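Local coordinates for putative acetoin utilization protein, acetoin dehydrogenase (Thermus thermophilus, PDB 5AWE) that is of unknown function but combines a pair of CBS domains with an ACT domain, consistent with a ligand-sensing regulatory role, at residues 124-127 / 128-132. Residues are numbered along the deposited sequence; the frame is centred on the assembly and turned at random.
Sequences TDVL and RAFIE
Four successive alpha-helical hydrogen bonds, from the N atoms of Arg128, Ala129, Phe130 and Ile131 to the O atoms of Thr124, Asp125, Val126 and Leu127, bind residues 124-131 into about two turns of continuous helix, with N-O lengths of 2.9 to 3.1 Å. On one flank Arg128 doubles back along the helix: CG stands anti to the backbone N (chi1 -161°) and the chain bends at chi3, bringing NH1 to 3.1 Å from Asp125 OD1. The N-H...O bond of this salt bridge is nearly straight (167°); OD1 sits at the guanidinium edge, in its plane, and accepts through its anti lone pair, while carboxylate and guanidinium stand almost perpendicular. Asp125 OD2 accepts from Thr122 N, so both carboxylate oxygens are engaged. These turns belong to helix 123-133, which follows strand 116-122 in the second CBS domain and packs through Val126 against helix 94-103. A methionine in place of Arg128, lacking the guanidinium, would probably leave Asp125 OD1 without its charged mate and Trp6 O without its weak bond from NH2. On another flank Val126 CG1 touches Phe130 CE2 at 3.4 Å, the two side chains running alongside each other; the same Phe130 ring also meets Phe130 of the second subunit, their planes about 35° apart.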
ATOM      1  N   THR A 124     -14.752 -27.757  -5.204  1.00 24.08           N
ATOM      2  CA  THR A 124     -15.235 -27.987  -6.560  1.00 25.96           C
ATOM      3  C   THR A 124     -14.909 -29.405  -7.028  1.00 25.02           C
ATOM      4  O   THR A 124     -15.571 -29.926  -7.924  1.00 25.15           O
ATOM      5  CB  THR A 124     -14.670 -26.942  -7.584  1.00 28.22           C
ATOM      6  OG1 THR A 124     -13.269 -27.152  -7.791  1.00 37.03           O
ATOM      7  CG2 THR A 124     -14.888 -25.524  -7.065  1.00 30.73           C
ATOM      8  N   ASP A 125     -13.905 -30.035  -6.417  1.00 24.80           N
ATOM      9  CA  ASP A 125     -13.602 -31.434  -6.725  1.00 23.72           C
ATOM     10  C   ASP A 125     -14.713 -32.313  -6.162  1.00 23.68           C
ATOM     11  O   ASP A 125     -15.183 -33.242  -6.825  1.00 22.57           O
ATOM     12  CB  ASP A 125     -12.263 -31.864  -6.112  1.00 25.39           C
ATOM     13  CG  ASP A 125     -11.063 -31.133  -6.720  1.00 28.59           C
ATOM     14  OD1 ASP A 125     -11.011 -30.953  -7.960  1.00 26.26           O
ATOM     15  OD2 ASP A 125     -10.166 -30.742  -5.942  1.00 28.17           O
ATOM     16  N   VAL A 126     -15.131 -32.008  -4.934  1.00 23.03           N
ATOM     17  CA  VAL A 126     -16.200 -32.755  -4.288  1.00 21.40           C
ATOM     18  C   VAL A 126     -17.495 -32.535  -5.060  1.00 21.82           C
ATOM     19  O   VAL A 126     -18.313 -33.439  -5.192  1.00 18.85           O
ATOM     20  CB  VAL A 126     -16.383 -32.309  -2.812  1.00 23.29           C
ATOM     21  CG1 VAL A 126     -17.545 -33.041  -2.178  1.00 22.10           C
ATOM     22  CG2 VAL A 126     -15.117 -32.593  -2.023  1.00 15.02           C
ATOM     23  N   LEU A 127     -17.675 -31.333  -5.592  1.00 23.24           N
ATOM     24  CA  LEU A 127     -18.866 -31.069  -6.386  1.00 24.00           C
ATOM     25  C   LEU A 127     -18.872 -31.958  -7.616  1.00 24.45           C
ATOM     26  O   LEU A 127     -19.856 -32.629  -7.902  1.00 24.48           O
ATOM     27  CB  LEU A 127     -18.929 -29.597  -6.802  1.00 24.52           C
ATOM     28  CG  LEU A 127     -19.432 -28.635  -5.721  1.00 30.13           C
ATOM     29  CD1 LEU A 127     -19.633 -27.250  -6.318  1.00 30.39           C
ATOM     30  CD2 LEU A 127     -20.744 -29.165  -5.139  1.00 29.82           C
ATOM     31  N   ARG A 128     -17.760 -31.966  -8.340  1.00 24.95           N
ATOM     32  CA  ARG A 128     -17.631 -32.814  -9.518  1.00 25.38           C
ATOM     33  C   ARG A 128     -18.015 -34.265  -9.174  1.00 22.97           C
ATOM     34  O   ARG A 128     -18.774 -34.910  -9.901  1.00 22.02           O
ATOM     35  CB  ARG A 128     -16.189 -32.749 -10.044  1.00 28.10           C
ATOM     36  CG  ARG A 128     -16.041 -33.197 -11.496  1.00 37.56           C
ATOM     37  CD  ARG A 128     -14.720 -32.730 -12.119  1.00 42.33           C
ATOM     38  NE  ARG A 128     -13.565 -33.434 -11.567  1.00 39.67           N
ATOM     39  CZ  ARG A 128     -12.767 -32.928 -10.631  1.00 43.48           C
ATOM     40  NH1 ARG A 128     -13.004 -31.709 -10.152  1.00 37.58           N
ATOM     41  NH2 ARG A 128     -11.739 -33.636 -10.168  1.00 33.91           N
ATOM     42  N   ALA A 129     -17.503 -34.759  -8.052  1.00 21.29           N
ATOM     43  CA  ALA A 129     -17.731 -36.141  -7.644  1.00 20.28           C
ATOM     44  C   ALA A 129     -19.220 -36.436  -7.461  1.00 20.68           C
ATOM     45  O   ALA A 129     -19.728 -37.437  -7.970  1.00 20.12           O
ATOM     46  CB  ALA A 129     -16.976 -36.431  -6.342  1.00 18.37           C
ATOM     47  N   PHE A 130     -19.917 -35.562  -6.737  1.00 20.27           N
ATOM     48  CA  PHE A 130     -21.341 -35.752  -6.490  1.00 20.72           C
ATOM     49  C   PHE A 130     -22.105 -35.644  -7.794  1.00 21.18           C
ATOM     50  O   PHE A 130     -23.089 -36.342  -8.007  1.00 22.09           O
ATOM     51  CB  PHE A 130     -21.864 -34.715  -5.490  1.00 19.08           C
ATOM     52  CG  PHE A 130     -21.519 -35.023  -4.055  1.00 17.85           C
ATOM     53  CD1 PHE A 130     -21.685 -36.304  -3.544  1.00 23.69           C
ATOM     54  CD2 PHE A 130     -21.032 -34.029  -3.214  1.00 23.72           C
ATOM     55  CE1 PHE A 130     -21.369 -36.599  -2.210  1.00 26.82           C
ATOM     56  CE2 PHE A 130     -20.714 -34.309  -1.883  1.00 27.95           C
ATOM     57  CZ  PHE A 130     -20.884 -35.599  -1.380  1.00 23.37           C
ATOM     58  N   ILE A 131     -21.631 -34.776  -8.673  1.00 22.10           N
ATOM     59  CA  ILE A 131     -22.254 -34.599  -9.972  1.00 21.94           C
ATOM     60  C   ILE A 131     -22.118 -35.879 -10.791  1.00 22.57           C
ATOM     61  O   ILE A 131     -23.032 -36.260 -11.524  1.00 23.09           O
ATOM     62  CB  ILE A 131     -21.605 -33.428 -10.725  1.00 16.06           C
ATOM     63  CG1 ILE A 131     -21.960 -32.114 -10.034  1.00 23.21           C
ATOM     64  CG2 ILE A 131     -22.051 -33.419 -12.174  1.00 20.36           C
ATOM     65  CD1 ILE A 131     -21.158 -30.911 -10.531  1.00 20.00           C
ATOM     66  N   GLU A 132     -20.983 -36.551 -10.653  1.00 20.62           N
ATOM     67  CA  GLU A 132     -20.765 -37.784 -11.388  1.00 22.97           C
ATOM     68  C   GLU A 132     -21.563 -38.959 -10.802  1.00 23.49           C
ATOM     69  O   GLU A 132     -22.311 -39.631 -11.519  1.00 23.83           O
ATOM     70  CB  GLU A 132     -19.275 -38.126 -11.394  1.00 27.17           C
ATOM     71  CG  GLU A 132     -18.936 -39.409 -12.131  1.00 40.28           C
ATOM     72  CD  GLU A 132     -17.448 -39.535 -12.407  1.00 52.63           C
ATOM     73  OE1 GLU A 132     -16.913 -40.658 -12.284  1.00 59.02           O
ATOM     74  OE2 GLU A 132     -16.813 -38.508 -12.745  1.00 56.33           O
TER